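Local coordinates for protein esterase (uncultured bacterium FLS12, PDB 4RGY) that hydrolyses esters as an alkaline esterase active at low temperature and belongs to the alpha/beta-hydrolase clan, at residues Arg117-Met127 against Glu141-Ala152. Sequence-based numbering, arbitrary orientation.
Sequences REDTFVAGLSM and ERFAAAASLSGA
Strands 120-125 and 145-149 are the two beta arms of a beta-alpha-beta unit, lying parallel side by side near the centre of the chain and linked by helix 127-138. Val122 N donates to Ala145 O (3.0 Å) and Val122 O accepts from Ala147 N, so this residue is gripped on both its polar atoms; Gly124 repeats the pattern, its N donating to Ala147 O, and Leu149 N meeting Gly124 O in the carbonyl plane at 2.9 Å. Small residues suit so close a pairing: Ala123 CB meets Ala147 CB at 3.8 Å on the face turned to helix 247-260. On the other face, under helix 127-138, Val122 CG1 sits over the Phe143 ring in a CH-pi contact, 4.2 Å from its centroid. Val122 sends CG1 between its backbone N and carbonyl carbon (chi1 63°), where the methyl also reaches Ala146 CB at 3.7 Å. Thr120 CG2 touches the same ring obliquely through Phe143 CD1.

In the alpha/beta-hydrolase fold this strand-to-helix turn is the nucleophile elbow, and the Gly124-Ser126-Gly128 pattern fits it. Ser126, probably the nucleophile of a Ser-His-Asp triad completed by His245 and Asp216, has the strained backbone expected there (phi 48°, psi -118°). Ser126 N donates to Leu149 O at 3.0 Å, while Ser126 O takes Ala152 N from above the carbonyl plane, fastening the turn to the loop that follows strand 145-149. At the opposite end Arg117, extended from CG to NE, has Phe143 O over one face of its guanidinium, 3.1 Å above the plane and toward its rim, a contact too bent to be a hydrogen bond, while NE makes a hydrogen bond to Pro140 O.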
ATOM      1  N   ARG A 117      11.024 -24.725  15.581  1.00 19.52           N
ATOM      2  CA  ARG A 117       9.842 -24.780  16.434  1.00 19.67           C
ATOM      3  C   ARG A 117       9.921 -23.791  17.597  1.00 19.07           C
ATOM      4  O   ARG A 117       8.958 -23.062  17.876  1.00 17.96           O
ATOM      5  CB  ARG A 117       9.655 -26.204  16.971  1.00 21.73           C
ATOM      6  CG  ARG A 117       8.547 -26.318  17.993  1.00 20.97           C
ATOM      7  CD  ARG A 117       8.498 -27.708  18.600  1.00 22.74           C
ATOM      8  NE  ARG A 117       7.246 -27.928  19.316  1.00 22.66           N
ATOM      9  CZ  ARG A 117       7.063 -27.675  20.607  1.00 23.50           C
ATOM     10  NH1 ARG A 117       8.056 -27.192  21.342  1.00 25.63           N
ATOM     11  NH2 ARG A 117       5.885 -27.914  21.164  1.00 24.54           N
ATOM     12  N   GLU A 118      11.077 -23.742  18.260  1.00 19.99           N
ATOM     13  CA  GLU A 118      11.228 -22.905  19.450  1.00 20.91           C
ATOM     14  C   GLU A 118      11.072 -21.412  19.148  1.00 17.75           C
ATOM     15  O   GLU A 118      10.787 -20.623  20.046  1.00 18.64           O
ATOM     16  CB  GLU A 118      12.554 -23.186  20.175  1.00 25.43           C
ATOM     17  CG  GLU A 118      13.805 -22.676  19.487  1.00 29.01           C
ATOM     18  CD  GLU A 118      15.021 -22.702  20.412  1.00 38.52           C
ATOM     19  OE1 GLU A 118      14.866 -23.089  21.594  1.00 40.08           O
ATOM     20  OE2 GLU A 118      16.125 -22.325  19.961  1.00 39.40           O
ATOM     21  N   ASP A 119      11.211 -21.048  17.875  1.00 18.35           N
ATOM     22  CA  ASP A 119      11.117 -19.652  17.463  1.00 17.79           C
ATOM     23  C   ASP A 119       9.861 -19.357  16.646  1.00 16.94           C
ATOM     24  O   ASP A 119       9.809 -18.360  15.922  1.00 18.66           O
ATOM     25  CB  ASP A 119      12.351 -19.263  16.646  1.00 18.85           C
ATOM     26  CG  ASP A 119      13.635 -19.340  17.451  1.00 22.11           C
ATOM     27  OD1 ASP A 119      13.620 -18.983  18.644  1.00 21.50           O
ATOM     28  OD2 ASP A 119      14.665 -19.759  16.879  1.00 28.05           O
ATOM     29  N   THR A 120       8.852 -20.218  16.761  1.00 15.55           N
ATOM     30  CA  THR A 120       7.642 -20.086  15.943  1.00 16.63           C
ATOM     31  C   THR A 120       6.387 -20.072  16.812  1.00 17.39           C
ATOM     32  O   THR A 120       6.171 -20.989  17.607  1.00 16.86           O
ATOM     33  CB  THR A 120       7.542 -21.220  14.906  1.00 17.76           C
ATOM     34  OG1 THR A 120       8.722 -21.228  14.088  1.00 18.18           O
ATOM     35  CG2 THR A 120       6.320 -21.041  14.024  1.00 17.93           C
ATOM     36  N   PHE A 121       5.558 -19.038  16.656  1.00 14.34           N
ATOM     37  CA  PHE A 121       4.370 -18.880  17.492  1.00 15.25           C
ATOM     38  C   PHE A 121       3.169 -18.518  16.629  1.00 14.00           C
ATOM     39  O   PHE A 121       3.325 -17.984  15.531  1.00 14.64           O
ATOM     40  CB  PHE A 121       4.578 -17.794  18.553  1.00 15.57           C
ATOM     41  CG  PHE A 121       5.986 -17.702  19.065  1.00 14.44           C
ATOM     42  CD1 PHE A 121       6.448 -18.590  20.021  1.00 16.30           C
ATOM     43  CD2 PHE A 121       6.849 -16.724  18.592  1.00 15.81           C
ATOM     44  CE1 PHE A 121       7.749 -18.509  20.493  1.00 17.84           C
ATOM     45  CE2 PHE A 121       8.147 -16.639  19.057  1.00 16.90           C
ATOM     46  CZ  PHE A 121       8.600 -17.529  20.012  1.00 18.20           C
ATOM     47  N   VAL A 122       1.969 -18.820  17.116  1.00 12.95           N
ATOM     48  CA  VAL A 122       0.756 -18.431  16.398  1.00 14.00           C
ATOM     49  C   VAL A 122      -0.302 -17.936  17.378  1.00 14.90           C
ATOM     50  O   VAL A 122      -0.423 -18.460  18.492  1.00 13.55           O
ATOM     51  CB  VAL A 122       0.222 -19.580  15.504  1.00 12.87           C
ATOM     52  CG1 VAL A 122      -0.196 -20.796  16.340  1.00 12.93           C
ATOM     53  CG2 VAL A 122      -0.931 -19.101  14.633  1.00 14.80           C
ATOM     54  N   ALA A 123      -1.050 -16.912  16.976  1.00 13.09           N
ATOM     55  CA  ALA A 123      -2.126 -16.346  17.791  1.00 13.96           C
ATOM     56  C   ALA A 123      -3.194 -15.770  16.876  1.00 13.00           C
ATOM     57  O   ALA A 123      -2.898 -15.380  15.740  1.00 12.84           O
ATOM     58  CB  ALA A 123      -1.602 -15.277  18.733  1.00 14.28           C
ATOM     59  N   GLY A 124      -4.431 -15.695  17.351  1.00 12.81           N
ATOM     60  CA  GLY A 124      -5.473 -15.105  16.533  1.00 11.98           C
ATOM     61  C   GLY A 124      -6.702 -14.802  17.354  1.00 13.24           C
ATOM     62  O   GLY A 124      -6.884 -15.368  18.436  1.00 13.75           O
ATOM     63  N   LEU A 125      -7.545 -13.909  16.835  1.00 11.99           N
ATOM     64  CA  LEU A 125      -8.835 -13.623  17.451  1.00 14.41           C
ATOM     65  C   LEU A 125      -9.960 -14.292  16.663  1.00 12.74           C
ATOM     66  O   LEU A 125      -9.817 -14.535  15.458  1.00 12.45           O
ATOM     67  CB  LEU A 125      -9.061 -12.113  17.630  1.00 13.73           C
ATOM     68  CG  LEU A 125      -9.417 -11.175  16.457  1.00 13.89           C
ATOM     69  CD1 LEU A 125      -8.494 -11.345  15.255  1.00 13.37           C
ATOM     70  CD2 LEU A 125     -10.893 -11.275  16.041  1.00 13.81           C
ATOM     71  N   SER A 126     -11.062 -14.601  17.349  1.00 13.83           N
ATOM     72  CA  SER A 126     -12.188 -15.367  16.799  1.00 14.17           C
ATOM     73  C   SER A 126     -11.834 -16.635  16.063  1.00 13.86           C
ATOM     74  O   SER A 126     -11.319 -17.646  16.587  1.00 13.76           O
ATOM     75  CB  SER A 126     -12.931 -14.560  15.730  1.00 22.56           C
ATOM     76  OG  SER A 126     -13.340 -13.289  16.196  1.00 31.14           O
ATOM     77  N   MET A 127     -12.221 -16.522  14.804  1.00 14.07           N
ATOM     78  CA  MET A 127     -11.952 -17.432  13.738  1.00 12.64           C
ATOM     79  C   MET A 127     -10.477 -17.759  13.707  1.00 11.67           C
ATOM     80  O   MET A 127     -10.117 -18.906  13.491  1.00 12.58           O
ATOM     81  CB  MET A 127     -12.385 -16.763  12.434  1.00 14.71           C
ATOM     82  CG  MET A 127     -12.356 -17.695  11.250  1.00 13.59           C
ATOM     83  SD  MET A 127     -12.860 -16.953   9.682  1.00 13.11           S
ATOM     84  CE  MET A 127     -11.374 -16.069   9.241  1.00 12.68           C
ATOM     85  N   GLU A 141       4.584 -30.010  16.580  1.00 20.57           N
ATOM     86  CA  GLU A 141       6.011 -30.061  16.296  1.00 21.95           C
ATOM     87  C   GLU A 141       6.520 -28.792  15.598  1.00 21.97           C
ATOM     88  O   GLU A 141       7.731 -28.597  15.476  1.00 22.95           O
ATOM     89  CB  GLU A 141       6.355 -31.303  15.464  1.00 23.18           C
ATOM     90  CG  GLU A 141       5.984 -31.227  13.978  1.00 26.54           C
ATOM     91  CD  GLU A 141       4.502 -31.480  13.685  1.00 26.38           C
ATOM     92  OE1 GLU A 141       3.748 -31.857  14.612  1.00 25.02           O
ATOM     93  OE2 GLU A 141       4.094 -31.319  12.509  1.00 30.14           O
ATOM     94  N   ARG A 142       5.601 -27.934  15.148  1.00 19.56           N
ATOM     95  CA  ARG A 142       5.973 -26.709  14.420  1.00 18.63           C
ATOM     96  C   ARG A 142       5.815 -25.408  15.214  1.00 17.99           C
ATOM     97  O   ARG A 142       6.338 -24.364  14.809  1.00 18.67           O
ATOM     98  CB  ARG A 142       5.156 -26.590  13.135  1.00 18.85           C
ATOM     99  CG  ARG A 142       5.313 -27.757  12.191  1.00 22.27           C
ATOM    100  CD  ARG A 142       4.499 -27.529  10.924  1.00 22.37           C
ATOM    101  NE  ARG A 142       4.527 -28.700  10.057  1.00 25.54           N
ATOM    102  CZ  ARG A 142       3.716 -28.883   9.020  1.00 27.92           C
ATOM    103  NH1 ARG A 142       3.814 -29.985   8.287  1.00 29.49           N
ATOM    104  NH2 ARG A 142       2.802 -27.972   8.722  1.00 26.42           N
ATOM    105  N   PHE A 143       5.104 -25.461  16.335  1.00 18.03           N
ATOM    106  CA  PHE A 143       4.795 -24.259  17.106  1.00 17.76           C
ATOM    107  C   PHE A 143       5.186 -24.393  18.565  1.00 17.43           C
ATOM    108  O   PHE A 143       4.800 -25.342  19.239  1.00 18.96           O
ATOM    109  CB  PHE A 143       3.306 -23.912  17.001  1.00 16.69           C
ATOM    110  CG  PHE A 143       2.872 -23.585  15.609  1.00 16.97           C
ATOM    111  CD1 PHE A 143       3.060 -22.303  15.106  1.00 16.25           C
ATOM    112  CD2 PHE A 143       2.313 -24.554  14.788  1.00 17.86           C
ATOM    113  CE1 PHE A 143       2.680 -21.984  13.805  1.00 18.22           C
ATOM    114  CE2 PHE A 143       1.932 -24.244  13.487  1.00 17.46           C
ATOM    115  CZ  PHE A 143       2.122 -22.954  12.992  1.00 17.20           C
ATOM    116  N   ALA A 144       5.946 -23.430  19.056  1.00 15.20           N
ATOM    117  CA  ALA A 144       6.310 -23.410  20.467  1.00 14.22           C
ATOM    118  C   ALA A 144       5.137 -22.938  21.317  1.00 17.86           C
ATOM    119  O   ALA A 144       5.089 -23.207  22.520  1.00 15.73           O
ATOM    120  CB  ALA A 144       7.505 -22.506  20.675  1.00 17.52           C
ATOM    121  N   ALA A 145       4.203 -22.217  20.697  1.00 16.42           N
ATOM    122  CA  ALA A 145       3.085 -21.623  21.426  1.00 16.24           C
ATOM    123  C   ALA A 145       1.953 -21.279  20.471  1.00 15.14           C
ATOM    124  O   ALA A 145       2.200 -20.918  19.314  1.00 15.36           O
ATOM    125  CB  ALA A 145       3.532 -20.381  22.172  1.00 15.78           C
ATOM    126  N   ALA A 146       0.723 -21.412  20.958  1.00 13.22           N
ATOM    127  CA  ALA A 146      -0.490 -21.100  20.205  1.00 14.95           C
ATOM    128  C   ALA A 146      -1.471 -20.419  21.153  1.00 13.95           C
ATOM    129  O   ALA A 146      -1.689 -20.892  22.276  1.00 14.52           O
ATOM    130  CB  ALA A 146      -1.108 -22.366  19.602  1.00 14.32           C
ATOM    131  N   ALA A 147      -2.076 -19.321  20.708  1.00 13.88           N
ATOM    132  CA  ALA A 147      -2.928 -18.505  21.565  1.00 13.10           C
ATOM    133  C   ALA A 147      -4.226 -18.128  20.876  1.00 12.40           C
ATOM    134  O   ALA A 147      -4.222 -17.691  19.708  1.00 13.65           O
ATOM    135  CB  ALA A 147      -2.191 -17.242  21.979  1.00 13.78           C
ATOM    136  N   SER A 148      -5.336 -18.294  21.593  1.00 13.97           N
ATOM    137  CA  SER A 148      -6.643 -17.891  21.092  1.00 11.18           C
ATOM    138  C   SER A 148      -7.235 -16.740  21.890  1.00 12.35           C
ATOM    139  O   SER A 148      -7.306 -16.795  23.123  1.00 12.87           O
ATOM    140  CB  SER A 148      -7.605 -19.076  21.118  1.00 12.21           C
ATOM    141  OG  SER A 148      -8.945 -18.665  20.862  1.00 13.16           O
ATOM    142  N   LEU A 149      -7.664 -15.695  21.181  1.00 13.34           N
ATOM    143  CA  LEU A 149      -8.312 -14.540  21.802  1.00 12.23           C
ATOM    144  C   LEU A 149      -9.762 -14.493  21.352  1.00 12.98           C
ATOM    145  O   LEU A 149     -10.033 -14.351  20.157  1.00 12.93           O
ATOM    146  CB  LEU A 149      -7.602 -13.235  21.417  1.00 14.53           C
ATOM    147  CG  LEU A 149      -6.146 -13.064  21.855  1.00 12.70           C
ATOM    148  CD1 LEU A 149      -5.206 -13.792  20.897  1.00 16.33           C
ATOM    149  CD2 LEU A 149      -5.777 -11.588  21.908  1.00 16.78           C
ATOM    150  N   SER A 150     -10.689 -14.654  22.298  1.00 13.25           N
ATOM    151  CA  SER A 150     -12.117 -14.653  21.985  1.00 13.20           C
ATOM    152  C   SER A 150     -12.413 -15.583  20.819  1.00 12.95           C
ATOM    153  O   SER A 150     -13.066 -15.195  19.838  1.00 12.66           O
ATOM    154  CB  SER A 150     -12.578 -13.232  21.660  1.00 15.25           C
ATOM    155  OG  SER A 150     -12.134 -12.330  22.658  1.00 13.98           O
ATOM    156  N   GLY A 151     -11.938 -16.819  20.933  1.00 11.98           N
ATOM    157  CA  GLY A 151     -11.965 -17.735  19.808  1.00 12.55           C
ATOM    158  C   GLY A 151     -13.312 -18.380  19.554  1.00 11.87           C
ATOM    159  O   GLY A 151     -14.107 -18.583  20.478  1.00 13.84           O
ATOM    160  N   ALA A 152     -13.575 -18.685  18.287  1.00 12.20           N
ATOM    161  CA  ALA A 152     -14.737 -19.487  17.910  1.00 13.35           C
ATOM    162  C   ALA A 152     -14.329 -20.952  18.048  1.00 11.86           C
ATOM    163  O   ALA A 152     -14.046 -21.640  17.067  1.00 13.25           O
ATOM    164  CB  ALA A 152     -15.156 -19.169  16.474  1.00 13.73           C
TER